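PDB 3EUW: Myo-inositol dehydrogenase, which catalyses the oxidation of myo-inositol, presumably at the 2-hydroxyl with NAD+ as hydride acceptor. Local coordinates for the interface of chains A and B. Residues are numbered along the deposited sequence; one frame, centred on the assembly and turned at random. Chains: chain A/B, Myo-inositol dehydrogenase.

Contact 1: the interface of chains A and B. Residues chain A 147-148, 222-224; chain B 197, 199, 212, 229-230.
The C-terminal beta-sheet of the Gfo/Idh/MocA fold forms this patch, where A:Gln148 on strand 146-154 and the turn at A:Gly222 meet B:Gln212 on strand 212-219 and the B:Val199 loop. A:Gln148 and B:Gln212 come tip to tip with their amide planes 21° apart. The A:Gln148 amide nitrogen NE2 goes past that partner to the backbone carbonyl O of B:Asn229, 2.9 Å away. The acceptor lies in the A:Gln148 amide plane, but the donor stands above the B:Asn229 carbonyl plane, 45° out of it. B:Gln212 is extended, with CG anti to the backbone N (chi1 -165°), which carries its amide between the carbonyls of A:Glu147 and A:Gly222. NE2 of B:Gln212 makes a weak bond of 3.2 Å to the carbonyl O of A:Gly222. Its OE1 clashes with the carbonyl O of A:Glu147 at 3.0 Å, leaving the amide's placing, and so this bond, doubtful. A:Leu224 runs past B:Gln212 in the opposite direction, CD1 3.8 Å from CG, and its CG is 4.1 Å from B:Ala197 CB. The CG2 branch of B:Val199 lies 3.9 Å from A:Glu147 CG. Beyond that contact a water bridges the A:Glu147 carboxylate and the B:Val199 carbonyl, 2.5 Å from OE2 and 2.6 Å from O.

Contact 2: the interface of chains A and B. Residues chain A 148, 150, 242, 244, 249; chain B 152, 154, 228, 235, 240.
Strands 146-154, 238-245 and 248-252 of chain A face strands 146-154, 224-230 and 238-245 and the B:Tyr235 loop of chain B, sheet to sheet in the C-terminal domain of this Gfo/Idh/MocA enzyme. B:Arg154, extended from CG to NE, slides antiparallel past A:Phe244. Its guanidinium stacks on the ring with planes 11° apart, and CD sits over the same face, 3.6 Å from the ring centroid. B:Ile152 CG2 covers the opposite guanidinium face. Polar partners take the edge: NE and NH2 both grip the amide oxygen OE1 of A:Gln148, at 3.0 Å and 2.9 Å, NH2 nearly along the C=O axis. End-on, NH1 and NH2 converge on the A:Glu242 carboxylate oxygen OE2, with NH2 at 2.8 Å; carboxylate and guanidinium stand 80° apart. OE2 also accepts from B:Arg240 NH2 at 3.2 Å, on its syn side, while B:Arg240 NH1 reaches OE1 at 3.1 Å from above the carboxylate plane. A:Glu242, CG anti to the backbone N (chi1 177°), thus points its acid toward two neighbouring arginines, which would be expected to favour the ionised form. The B:Tyr235 hydroxyl OH accepts from B:Arg154 NH1 at 3.0 Å, helping to set the guanidinium. Selenomethionine A:Met249 lays its CE methyl 3.7 Å from B:Tyr235 OH.

Contact 3: the interface of chains A and B. Residues chain A 195, 197, 199, 212-214; chain B 147, 218, 222-224.
Carboxylate oxygen OE2 of B:Glu147 and the backbone carbonyl of A:Val199 are joined by a water, 2.6 Å from OE2 and 2.7 Å from O. Beside this bridge the CG2 methyl of A:Val199 rests on the extended acid chain, 3.6 Å from B:Glu147 CD. CG2 occupies the position between the backbone N and the carbonyl carbon, with CG1 turned instead toward B:Gly222. The contact belongs to the beta-sheet face of the C-terminal domain, where strands 189-197 and 212-219 of chain A lie against the start of strand 224-230 and the turn before it in chain B. A:Gln212 sends its CG between the backbone N and the carbonyl carbon (chi1 71°), and its extended chain meets B:Leu224 tip to tip, CG 3.8 Å from CD1. Its modelled OE1 is 2.9 Å from the carbonyl O of B:Gly222 and also approaches that of B:Glu147. Since all are acceptors, the amide may be turned over, with nitrogen at this place. B:Leu224 fills the centre of the patch. Its CD2 branch faces A:Thr195 CG2 at 3.9 Å, its CG lies against the A:Ala197 methyl, and its CD1 branch turns to A:Ile214, which passes in the opposite direction. The B:Arg218 chain, bent at chi3, brings NH2 to 3.4 Å from A:Thr195 CG2. The two terminal methyls, A:Ile214 CD1 and B:Leu224 CD1, are only 3.3 Å apart, tighter than usual packing.

Contact 4: the interface of chains A and B. Residues chain A 154, 233-235, 240; chain B 242, 244, 247-249.
Charge pairing joins A:Arg154 and A:Arg240 to B:Glu242 across the C-terminal sheets. A:Arg154 meets the carboxylate tip to tip, its plane turned 64° from it, and both terminal nitrogens converge on OE2, NH1 at 2.8 Å and NH2 at 3.0 Å, nearly along the C-O axis. A:Arg240 instead spreads its two nitrogens over the two oxygens: NH1 is 3.0 Å from OE1 and NH2 3.1 Å from OE2, both on the syn side. OE2 therefore takes bonds from three nitrogens, an environment likely to stabilise the carboxylate's charge. Within chain A, NH1 of A:Arg154 also donates to the hydroxyl OH of A:Tyr235 at 3.3 Å. Cation-pi stacking comes from B:Phe244, where CG anti to the backbone N (chi1 175°) lays the ring against the A:Arg154 guanidinium, planes 9° apart, with NE 3.7 Å from the ring centroid. Apolar contacts border the charges. A:Tyr235 crosses selenomethionine B:Met249, CE2 3.8 Å from CB, and the bent chain of B:Met249 brings its CE methyl 4.1 Å from A:Arg240 CZ. Further out, A:Ser234 OG lies against the backbone of B:Gly248. For the enzyme, this cluster ties two subunits of the tetramer together at one end of their facing sheets.

Contact 1: the interface of chains A and B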
loop_
_atom_site.group_PDB
_atom_site.type_symbol
_atom_site.label_atom_id
_atom_site.label_comp_id
_atom_site.label_asym_id
_atom_site.label_seq_id
_atom_site.Cartn_x
_atom_site.Cartn_y
_atom_site.Cartn_z
ATOM N N GLU A 147 -9.799 -2.385 -22.593
ATOM C CA GLU A 147 -11.248 -2.486 -22.583
ATOM C C GLU A 147 -11.941 -1.367 -21.803
ATOM O O GLU A 147 -13.025 -0.914 -22.183
ATOM C CB GLU A 147 -11.664 -3.852 -22.031
ATOM C CG GLU A 147 -11.106 -5.018 -22.856
ATOM C CD GLU A 147 -11.369 -6.378 -22.228
ATOM O OE1 GLU A 147 -11.809 -6.432 -21.057
ATOM O OE2 GLU A 147 -11.126 -7.397 -22.905
ATOM N N GLN A 148 -11.313 -0.922 -20.721
ATOM C CA GLN A 148 -11.878 0.137 -19.895
ATOM C C GLN A 148 -10.774 1.070 -19.429
ATOM O O GLN A 148 -9.641 0.636 -19.190
ATOM C CB GLN A 148 -12.569 -0.453 -18.668
ATOM C CG GLN A 148 -13.498 -1.588 -18.968
ATOM C CD GLN A 148 -14.256 -2.054 -17.742
ATOM O OE1 GLN A 148 -13.712 -2.111 -16.634
ATOM N NE2 GLN A 148 -15.517 -2.409 -17.939
ATOM N N GLY A 222 -15.457 -0.596 -28.960
ATOM C CA GLY A 222 -16.181 -1.029 -27.778
ATOM C C GLY A 222 -15.511 -0.659 -26.464
ATOM O O GLY A 222 -15.980 -1.056 -25.401
ATOM N N GLU A 223 -14.410 0.084 -26.520
ATOM C CA GLU A 223 -13.743 0.491 -25.293
ATOM C C GLU A 223 -14.661 1.463 -24.558
ATOM O O GLU A 223 -15.387 2.244 -25.187
ATOM C CB GLU A 223 -12.415 1.196 -25.585
ATOM C CG GLU A 223 -11.459 0.409 -26.451
ATOM C CD GLU A 223 -11.522 0.824 -27.910
ATOM O OE1 GLU A 223 -12.626 1.179 -28.393
ATOM O OE2 GLU A 223 -10.472 0.782 -28.578
ATOM N N LEU A 224 -14.636 1.411 -23.232
ATOM C CA LEU A 224 -15.442 2.315 -22.417
ATOM C C LEU A 224 -14.511 3.158 -21.571
ATOM O O LEU A 224 -13.733 2.628 -20.769
ATOM C CB LEU A 224 -16.408 1.538 -21.507
ATOM C CG LEU A 224 -17.516 0.774 -22.254
ATOM C CD1 LEU A 224 -18.391 0.021 -21.253
ATOM C CD2 LEU A 224 -18.365 1.760 -23.085
ATOM N N ALA B 197 -21.244 -2.422 -23.872
ATOM C CA ALA B 197 -20.379 -2.682 -25.017
ATOM C C ALA B 197 -20.110 -4.183 -25.097
ATOM O O ALA B 197 -20.480 -4.924 -24.193
ATOM C CB ALA B 197 -19.062 -1.909 -24.872
ATOM N N VAL B 199 -16.737 -6.314 -25.968
ATOM C CA VAL B 199 -15.321 -6.293 -26.307
ATOM C C VAL B 199 -14.520 -7.579 -26.251
ATOM O O VAL B 199 -13.349 -7.577 -26.633
ATOM C CB VAL B 199 -14.566 -5.277 -25.428
ATOM C CG1 VAL B 199 -15.033 -3.887 -25.748
ATOM C CG2 VAL B 199 -14.795 -5.591 -23.939
ATOM N N GLN B 212 -19.699 -5.818 -20.849
ATOM C CA GLN B 212 -19.064 -4.669 -20.204
ATOM C C GLN B 212 -20.045 -3.483 -20.108
ATOM O O GLN B 212 -20.632 -3.108 -21.145
ATOM C CB GLN B 212 -17.878 -4.275 -21.046
ATOM C CG GLN B 212 -16.914 -3.371 -20.420
ATOM C CD GLN B 212 -15.803 -3.010 -21.384
ATOM O OE1 GLN B 212 -14.646 -3.169 -21.056
ATOM N NE2 GLN B 212 -16.149 -2.514 -22.562
ATOM N N ASN B 229 -18.741 -2.380 -14.600
ATOM C CA ASN B 229 -18.803 -3.848 -14.600
ATOM C C ASN B 229 -18.051 -4.413 -15.802
ATOM O O ASN B 229 -17.882 -3.746 -16.824
ATOM C CB ASN B 229 -20.254 -4.355 -14.714
ATOM C CG ASN B 229 -21.053 -4.216 -13.431
ATOM O OD1 ASN B 229 -20.514 -3.953 -12.355
ATOM N ND2 ASN B 229 -22.364 -4.428 -13.543
ATOM N N SER B 230 -17.615 -5.654 -15.659
ATOM C CA SER B 230 -16.961 -6.395 -16.718
ATOM C C SER B 230 -17.172 -7.851 -16.357
ATOM O O SER B 230 -17.139 -8.203 -15.182
ATOM C CB SER B 230 -15.471 -6.102 -16.789
ATOM O OG SER B 230 -14.862 -7.034 -17.658
HETATM O O HOH W 1 -11.015 -7.721 -25.428
#

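Contact 2: the interface of chains A and B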
loop_
_atom_site.group_PDB
_atom_site.type_symbol
_atom_site.label_atom_id
_atom_site.label_comp_id
_atom_site.label_asym_id
_atom_site.label_seq_id
_atom_site.Cartn_x
_atom_site.Cartn_y
_atom_site.Cartn_z
ATOM N N GLN A 148 -11.313 -0.922 -20.721
ATOM C CA GLN A 148 -11.878 0.137 -19.895
ATOM C C GLN A 148 -10.774 1.070 -19.429
ATOM O O GLN A 148 -9.641 0.636 -19.190
ATOM C CB GLN A 148 -12.569 -0.453 -18.668
ATOM C CG GLN A 148 -13.498 -1.588 -18.968
ATOM C CD GLN A 148 -14.256 -2.054 -17.742
ATOM O OE1 GLN A 148 -13.712 -2.111 -16.634
ATOM N NE2 GLN A 148 -15.517 -2.409 -17.939
ATOM N N VAL A 150 -10.546 4.145 -16.561
ATOM C CA VAL A 150 -11.243 4.869 -15.511
ATOM C C VAL A 150 -10.373 5.988 -14.987
ATOM O O VAL A 150 -9.267 5.759 -14.508
ATOM C CB VAL A 150 -11.621 3.930 -14.366
ATOM C CG1 VAL A 150 -12.413 4.689 -13.315
ATOM C CG2 VAL A 150 -12.430 2.755 -14.911
ATOM N N GLU A 242 -6.864 4.362 -14.252
ATOM C CA GLU A 242 -6.837 2.916 -14.281
ATOM C C GLU A 242 -7.144 2.423 -15.695
ATOM O O GLU A 242 -8.141 2.826 -16.292
ATOM C CB GLU A 242 -7.887 2.389 -13.297
ATOM C CG GLU A 242 -8.042 0.889 -13.251
ATOM C CD GLU A 242 -9.230 0.450 -12.395
ATOM O OE1 GLU A 242 -9.474 1.052 -11.326
ATOM O OE2 GLU A 242 -9.920 -0.504 -12.785
ATOM N N PHE A 244 -7.853 -1.025 -17.749
ATOM C CA PHE A 244 -8.166 -2.441 -17.587
ATOM C C PHE A 244 -8.232 -3.121 -18.950
ATOM O O PHE A 244 -8.940 -2.655 -19.849
ATOM C CB PHE A 244 -9.512 -2.605 -16.873
ATOM C CG PHE A 244 -9.963 -4.037 -16.749
ATOM C CD1 PHE A 244 -9.456 -4.857 -15.742
ATOM C CD2 PHE A 244 -10.876 -4.576 -17.650
ATOM C CE1 PHE A 244 -9.855 -6.195 -15.634
ATOM C CE2 PHE A 244 -11.278 -5.923 -17.544
ATOM C CZ PHE A 244 -10.762 -6.725 -16.532
HETATM N N MSE A 249 -4.547 -5.205 -15.429
HETATM C CA MSE A 249 -4.842 -3.802 -15.212
HETATM C C MSE A 249 -3.597 -3.062 -14.786
HETATM O O MSE A 249 -2.737 -3.610 -14.104
HETATM C CB MSE A 249 -5.903 -3.612 -14.119
HETATM C CG MSE A 249 -5.842 -2.221 -13.425
HETATM SE SE MSE A 249 -7.248 -2.056 -12.132
HETATM C CE MSE A 249 -6.593 -3.200 -10.683
ATOM N N ILE B 152 -16.836 -0.731 -8.587
ATOM C CA ILE B 152 -16.179 -1.448 -9.666
ATOM C C ILE B 152 -16.248 -2.929 -9.378
ATOM O O ILE B 152 -15.629 -3.435 -8.435
ATOM C CB ILE B 152 -14.700 -1.021 -9.797
ATOM C CG1 ILE B 152 -14.631 0.414 -10.314
ATOM C CG2 ILE B 152 -13.949 -1.990 -10.704
ATOM C CD1 ILE B 152 -13.224 0.992 -10.318
ATOM N N ARG B 154 -15.853 -6.694 -11.212
ATOM C CA ARG B 154 -15.461 -7.476 -12.369
ATOM C C ARG B 154 -15.469 -8.961 -12.011
ATOM O O ARG B 154 -14.727 -9.399 -11.126
ATOM C CB ARG B 154 -14.074 -7.043 -12.863
ATOM C CG ARG B 154 -14.048 -5.576 -13.302
ATOM C CD ARG B 154 -12.724 -5.173 -13.913
ATOM N NE ARG B 154 -12.726 -3.784 -14.379
ATOM C CZ ARG B 154 -11.862 -2.862 -13.966
ATOM N NH1 ARG B 154 -10.932 -3.176 -13.080
ATOM N NH2 ARG B 154 -11.917 -1.634 -14.455
ATOM N N VAL B 228 -19.068 0.379 -12.532
ATOM C CA VAL B 228 -18.309 -0.172 -13.641
ATOM C C VAL B 228 -18.338 -1.702 -13.529
ATOM O O VAL B 228 -18.019 -2.254 -12.480
ATOM C CB VAL B 228 -16.848 0.323 -13.608
ATOM C CG1 VAL B 228 -16.020 -0.355 -14.714
ATOM C CG2 VAL B 228 -16.830 1.835 -13.788
ATOM N N TYR B 235 -7.044 -11.037 -12.613
ATOM C CA TYR B 235 -6.467 -11.148 -11.273
ATOM C C TYR B 235 -7.432 -11.604 -10.180
ATOM O O TYR B 235 -7.064 -11.676 -9.004
ATOM C CB TYR B 235 -5.805 -9.823 -10.879
ATOM C CG TYR B 235 -6.676 -8.612 -11.117
ATOM C CD1 TYR B 235 -7.592 -8.180 -10.157
ATOM C CD2 TYR B 235 -6.625 -7.929 -12.339
ATOM C CE1 TYR B 235 -8.442 -7.098 -10.414
ATOM C CE2 TYR B 235 -7.467 -6.858 -12.604
ATOM C CZ TYR B 235 -8.378 -6.450 -11.638
ATOM O OH TYR B 235 -9.251 -5.427 -11.923
ATOM N N ARG B 240 -14.461 -3.483 -5.697
ATOM C CA ARG B 240 -14.084 -2.276 -4.991
ATOM C C ARG B 240 -15.228 -1.284 -4.880
ATOM O O ARG B 240 -16.144 -1.249 -5.711
ATOM C CB ARG B 240 -12.869 -1.636 -5.669
ATOM C CG ARG B 240 -11.557 -2.352 -5.336
ATOM C CD ARG B 240 -10.436 -1.881 -6.264
ATOM N NE ARG B 240 -10.705 -2.217 -7.664
ATOM C CZ ARG B 240 -10.396 -1.437 -8.697
ATOM N NH1 ARG B 240 -9.804 -0.256 -8.501
ATOM N NH2 ARG B 240 -10.674 -1.833 -9.933
#

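Contact 3: the interface of chains A and B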
loop_
_atom_site.group_PDB
_atom_site.type_symbol
_atom_site.label_atom_id
_atom_site.label_comp_id
_atom_site.label_asym_id
_atom_site.label_seq_id
_atom_site.Cartn_x
_atom_site.Cartn_y
_atom_site.Cartn_z
ATOM N N THR A 195 -23.105 13.262 -17.347
ATOM C CA THR A 195 -24.083 13.563 -16.315
ATOM C C THR A 195 -23.498 14.616 -15.370
ATOM O O THR A 195 -22.404 14.436 -14.834
ATOM C CB THR A 195 -24.407 12.297 -15.513
ATOM O OG1 THR A 195 -24.784 11.254 -16.416
ATOM C CG2 THR A 195 -25.539 12.555 -14.537
ATOM N N ALA A 197 -24.073 17.381 -11.973
ATOM C CA ALA A 197 -24.841 17.598 -10.753
ATOM C C ALA A 197 -24.315 18.819 -9.982
ATOM O O ALA A 197 -23.289 19.400 -10.342
ATOM C CB ALA A 197 -24.791 16.347 -9.872
ATOM N N VAL A 199 -23.817 19.534 -5.968
ATOM C CA VAL A 199 -23.906 19.080 -4.582
ATOM C C VAL A 199 -23.302 19.908 -3.444
ATOM O O VAL A 199 -23.561 19.604 -2.276
ATOM C CB VAL A 199 -23.309 17.661 -4.435
ATOM C CG1 VAL A 199 -24.035 16.712 -5.351
ATOM C CG2 VAL A 199 -21.799 17.680 -4.744
ATOM N N GLN A 212 -19.701 18.771 -10.109
ATOM C CA GLN A 212 -19.286 17.380 -10.257
ATOM C C GLN A 212 -19.958 16.729 -11.467
ATOM O O GLN A 212 -21.145 16.941 -11.742
ATOM C CB GLN A 212 -19.559 16.552 -8.983
ATOM C CG GLN A 212 -21.017 16.248 -8.684
ATOM C CD GLN A 212 -21.194 15.254 -7.540
ATOM O OE1 GLN A 212 -22.310 14.835 -7.232
ATOM N NE2 GLN A 212 -20.094 14.874 -6.910
ATOM N N VAL A 213 -19.179 15.949 -12.208
ATOM C CA VAL A 213 -19.717 15.262 -13.377
ATOM C C VAL A 213 -19.145 13.851 -13.566
ATOM O O VAL A 213 -18.104 13.513 -13.015
ATOM C CB VAL A 213 -19.424 16.055 -14.687
ATOM C CG1 VAL A 213 -19.981 17.468 -14.601
ATOM C CG2 VAL A 213 -17.919 16.100 -14.948
ATOM N N ILE A 214 -19.854 13.030 -14.330
ATOM C CA ILE A 214 -19.396 11.686 -14.676
ATOM C C ILE A 214 -19.540 11.610 -16.184
ATOM O O ILE A 214 -20.581 11.973 -16.728
ATOM C CB ILE A 214 -20.260 10.546 -14.089
ATOM C CG1 ILE A 214 -19.847 10.195 -12.656
ATOM C CG2 ILE A 214 -20.040 9.272 -14.926
ATOM C CD1 ILE A 214 -19.868 11.302 -11.694
ATOM N N GLU B 147 -21.272 12.511 -1.739
ATOM C CA GLU B 147 -21.451 13.149 -3.042
ATOM C C GLU B 147 -21.277 12.207 -4.245
ATOM O O GLU B 147 -21.981 12.334 -5.258
ATOM C CB GLU B 147 -20.504 14.344 -3.158
ATOM C CG GLU B 147 -20.704 15.379 -2.039
ATOM C CD GLU B 147 -19.659 16.479 -2.056
ATOM O OE1 GLU B 147 -18.564 16.272 -2.632
ATOM O OE2 GLU B 147 -19.934 17.551 -1.476
ATOM N N ARG B 218 -28.342 9.118 -10.571
ATOM C CA ARG B 218 -28.462 10.415 -9.918
ATOM C C ARG B 218 -29.350 10.229 -8.694
ATOM O O ARG B 218 -30.456 9.688 -8.798
ATOM C CB ARG B 218 -29.105 11.458 -10.837
ATOM C CG ARG B 218 -29.356 12.811 -10.151
ATOM C CD ARG B 218 -30.027 13.814 -11.093
ATOM N NE ARG B 218 -29.327 13.860 -12.372
ATOM C CZ ARG B 218 -28.595 14.880 -12.802
ATOM N NH1 ARG B 218 -28.463 15.970 -12.057
ATOM N NH2 ARG B 218 -27.986 14.805 -13.980
ATOM N N GLY B 222 -28.579 15.075 -5.764
ATOM C CA GLY B 222 -27.445 15.324 -6.640
ATOM C C GLY B 222 -26.281 14.355 -6.452
ATOM O O GLY B 222 -25.194 14.587 -6.986
ATOM N N GLU B 223 -26.482 13.290 -5.675
ATOM C CA GLU B 223 -25.425 12.306 -5.488
ATOM C C GLU B 223 -25.239 11.608 -6.841
ATOM O O GLU B 223 -26.202 11.402 -7.581
ATOM C CB GLU B 223 -25.806 11.233 -4.436
ATOM C CG GLU B 223 -26.177 11.744 -3.049
ATOM C CD GLU B 223 -27.658 12.062 -2.913
ATOM O OE1 GLU B 223 -28.354 12.196 -3.947
ATOM O OE2 GLU B 223 -28.125 12.184 -1.769
ATOM N N LEU B 224 -23.999 11.274 -7.179
ATOM C CA LEU B 224 -23.744 10.542 -8.419
ATOM C C LEU B 224 -23.134 9.187 -8.068
ATOM O O LEU B 224 -22.065 9.119 -7.476
ATOM C CB LEU B 224 -22.802 11.317 -9.349
ATOM C CG LEU B 224 -23.376 12.615 -9.924
ATOM C CD1 LEU B 224 -22.312 13.319 -10.767
ATOM C CD2 LEU B 224 -24.621 12.303 -10.766
HETATM O O HOH W 2 -22.133 18.402 -0.272
#

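Contact 4: the interface of chains A and B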
loop_
_atom_site.group_PDB
_atom_site.type_symbol
_atom_site.label_atom_id
_atom_site.label_comp_id
_atom_site.label_asym_id
_atom_site.label_seq_id
_atom_site.Cartn_x
_atom_site.Cartn_y
_atom_site.Cartn_z
ATOM N N ARG A 154 -10.174 15.159 -9.216
ATOM C CA ARG A 154 -10.912 16.032 -8.324
ATOM C C ARG A 154 -10.020 17.190 -7.904
ATOM O O ARG A 154 -8.938 16.987 -7.348
ATOM C CB ARG A 154 -11.394 15.258 -7.094
ATOM C CG ARG A 154 -12.330 14.107 -7.429
ATOM C CD ARG A 154 -12.645 13.282 -6.174
ATOM N NE ARG A 154 -13.723 12.324 -6.383
ATOM C CZ ARG A 154 -13.696 11.059 -5.979
ATOM N NH1 ARG A 154 -12.636 10.575 -5.328
ATOM N NH2 ARG A 154 -14.723 10.273 -6.243
ATOM N N CYS A 233 -11.858 18.546 -3.044
ATOM C CA CYS A 233 -11.279 17.300 -2.562
ATOM C C CYS A 233 -10.475 17.611 -1.311
ATOM O O CYS A 233 -9.459 18.295 -1.372
ATOM C CB CYS A 233 -10.372 16.704 -3.637
ATOM S SG CYS A 233 -9.613 15.121 -3.212
ATOM N N SER A 234 -10.926 17.084 -0.181
ATOM C CA SER A 234 -10.300 17.367 1.101
ATOM C C SER A 234 -8.859 16.912 1.291
ATOM O O SER A 234 -8.114 17.541 2.035
ATOM C CB SER A 234 -11.167 16.807 2.236
ATOM O OG SER A 234 -11.278 15.400 2.161
ATOM N N TYR A 235 -8.450 15.852 0.604
ATOM C CA TYR A 235 -7.097 15.338 0.776
ATOM C C TYR A 235 -6.061 15.756 -0.267
ATOM O O TYR A 235 -4.935 15.269 -0.242
ATOM C CB TYR A 235 -7.150 13.815 0.878
ATOM C CG TYR A 235 -7.955 13.163 -0.229
ATOM C CD1 TYR A 235 -7.380 12.893 -1.478
ATOM C CD2 TYR A 235 -9.297 12.832 -0.033
ATOM C CE1 TYR A 235 -8.129 12.310 -2.510
ATOM C CE2 TYR A 235 -10.059 12.246 -1.050
ATOM C CZ TYR A 235 -9.471 11.991 -2.286
ATOM O OH TYR A 235 -10.236 11.432 -3.280
ATOM N N ARG A 240 -6.130 10.052 -10.368
ATOM C CA ARG A 240 -5.930 8.631 -10.557
ATOM C C ARG A 240 -6.372 8.182 -11.936
ATOM O O ARG A 240 -7.249 8.794 -12.561
ATOM C CB ARG A 240 -6.684 7.847 -9.478
ATOM C CG ARG A 240 -6.048 7.927 -8.095
ATOM C CD ARG A 240 -6.923 7.230 -7.057
ATOM N NE ARG A 240 -8.099 8.025 -6.724
ATOM C CZ ARG A 240 -9.305 7.523 -6.459
ATOM N NH1 ARG A 240 -9.504 6.210 -6.507
ATOM N NH2 ARG A 240 -10.306 8.330 -6.112
ATOM N N GLU B 242 -15.955 2.917 -3.442
ATOM C CA GLU B 242 -15.426 4.188 -3.002
ATOM C C GLU B 242 -16.550 5.178 -2.705
ATOM O O GLU B 242 -17.385 5.452 -3.571
ATOM C CB GLU B 242 -14.508 4.732 -4.102
ATOM C CG GLU B 242 -14.095 6.177 -3.927
ATOM C CD GLU B 242 -13.135 6.672 -5.016
ATOM O OE1 GLU B 242 -12.248 5.909 -5.451
ATOM O OE2 GLU B 242 -13.253 7.849 -5.410
ATOM N N PHE B 244 -17.214 8.981 -1.760
ATOM C CA PHE B 244 -16.560 10.280 -1.707
ATOM C C PHE B 244 -17.518 11.328 -1.166
ATOM O O PHE B 244 -18.613 11.520 -1.702
ATOM C CB PHE B 244 -16.069 10.712 -3.096
ATOM C CG PHE B 244 -15.499 12.107 -3.128
ATOM C CD1 PHE B 244 -14.221 12.358 -2.640
ATOM C CD2 PHE B 244 -16.261 13.180 -3.588
ATOM C CE1 PHE B 244 -13.703 13.662 -2.604
ATOM C CE2 PHE B 244 -15.754 14.500 -3.559
ATOM C CZ PHE B 244 -14.470 14.735 -3.062
ATOM N N LYS B 247 -16.185 15.912 3.137
ATOM C CA LYS B 247 -15.114 15.990 4.138
ATOM C C LYS B 247 -14.098 14.863 4.083
ATOM O O LYS B 247 -13.302 14.701 5.010
ATOM C CB LYS B 247 -15.702 16.036 5.552
ATOM C CG LYS B 247 -16.383 17.343 5.931
ATOM C CD LYS B 247 -16.991 17.250 7.333
ATOM C CE LYS B 247 -17.726 18.529 7.712
ATOM N NZ LYS B 247 -18.493 18.373 8.977
ATOM N N GLY B 248 -14.118 14.079 3.014
ATOM C CA GLY B 248 -13.170 12.989 2.914
ATOM C C GLY B 248 -13.667 11.846 2.057
ATOM O O GLY B 248 -14.708 11.955 1.400
HETATM N N MSE B 249 -12.929 10.743 2.073
HETATM C CA MSE B 249 -13.303 9.589 1.286
HETATM C C MSE B 249 -13.003 8.262 1.982
HETATM O O MSE B 249 -12.029 8.147 2.729
HETATM C CB MSE B 249 -12.591 9.655 -0.063
HETATM C CG MSE B 249 -13.145 8.689 -1.052
HETATM SE SE MSE B 249 -11.959 7.213 -1.121
HETATM C CE MSE B 249 -11.357 7.428 -2.945
#

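Contacts 1 and 2 adjoin, their C-alpha centres about 10 Å apart, and share A:Gln148, whose amide nitrogen serves contact 1 and whose oxygen serves contact 2. Contacts 3 and 4, about 14 Å apart, largely repeat contacts 1 and 2 with the chains exchanged. The C-alpha centres of contacts 1 and 3 are about 22 Å apart, and those of contacts 2 and 4 about 19 Å. Strand 146-154 enters every contact. The two-fold axis thus repeats a mixed glutamine and aliphatic patch and an arginine-glutamate cluster, making one continuous sheet-to-sheet interface within the tetramer. The twins are not exact: residue 212 adopts different first torsions in the two chains.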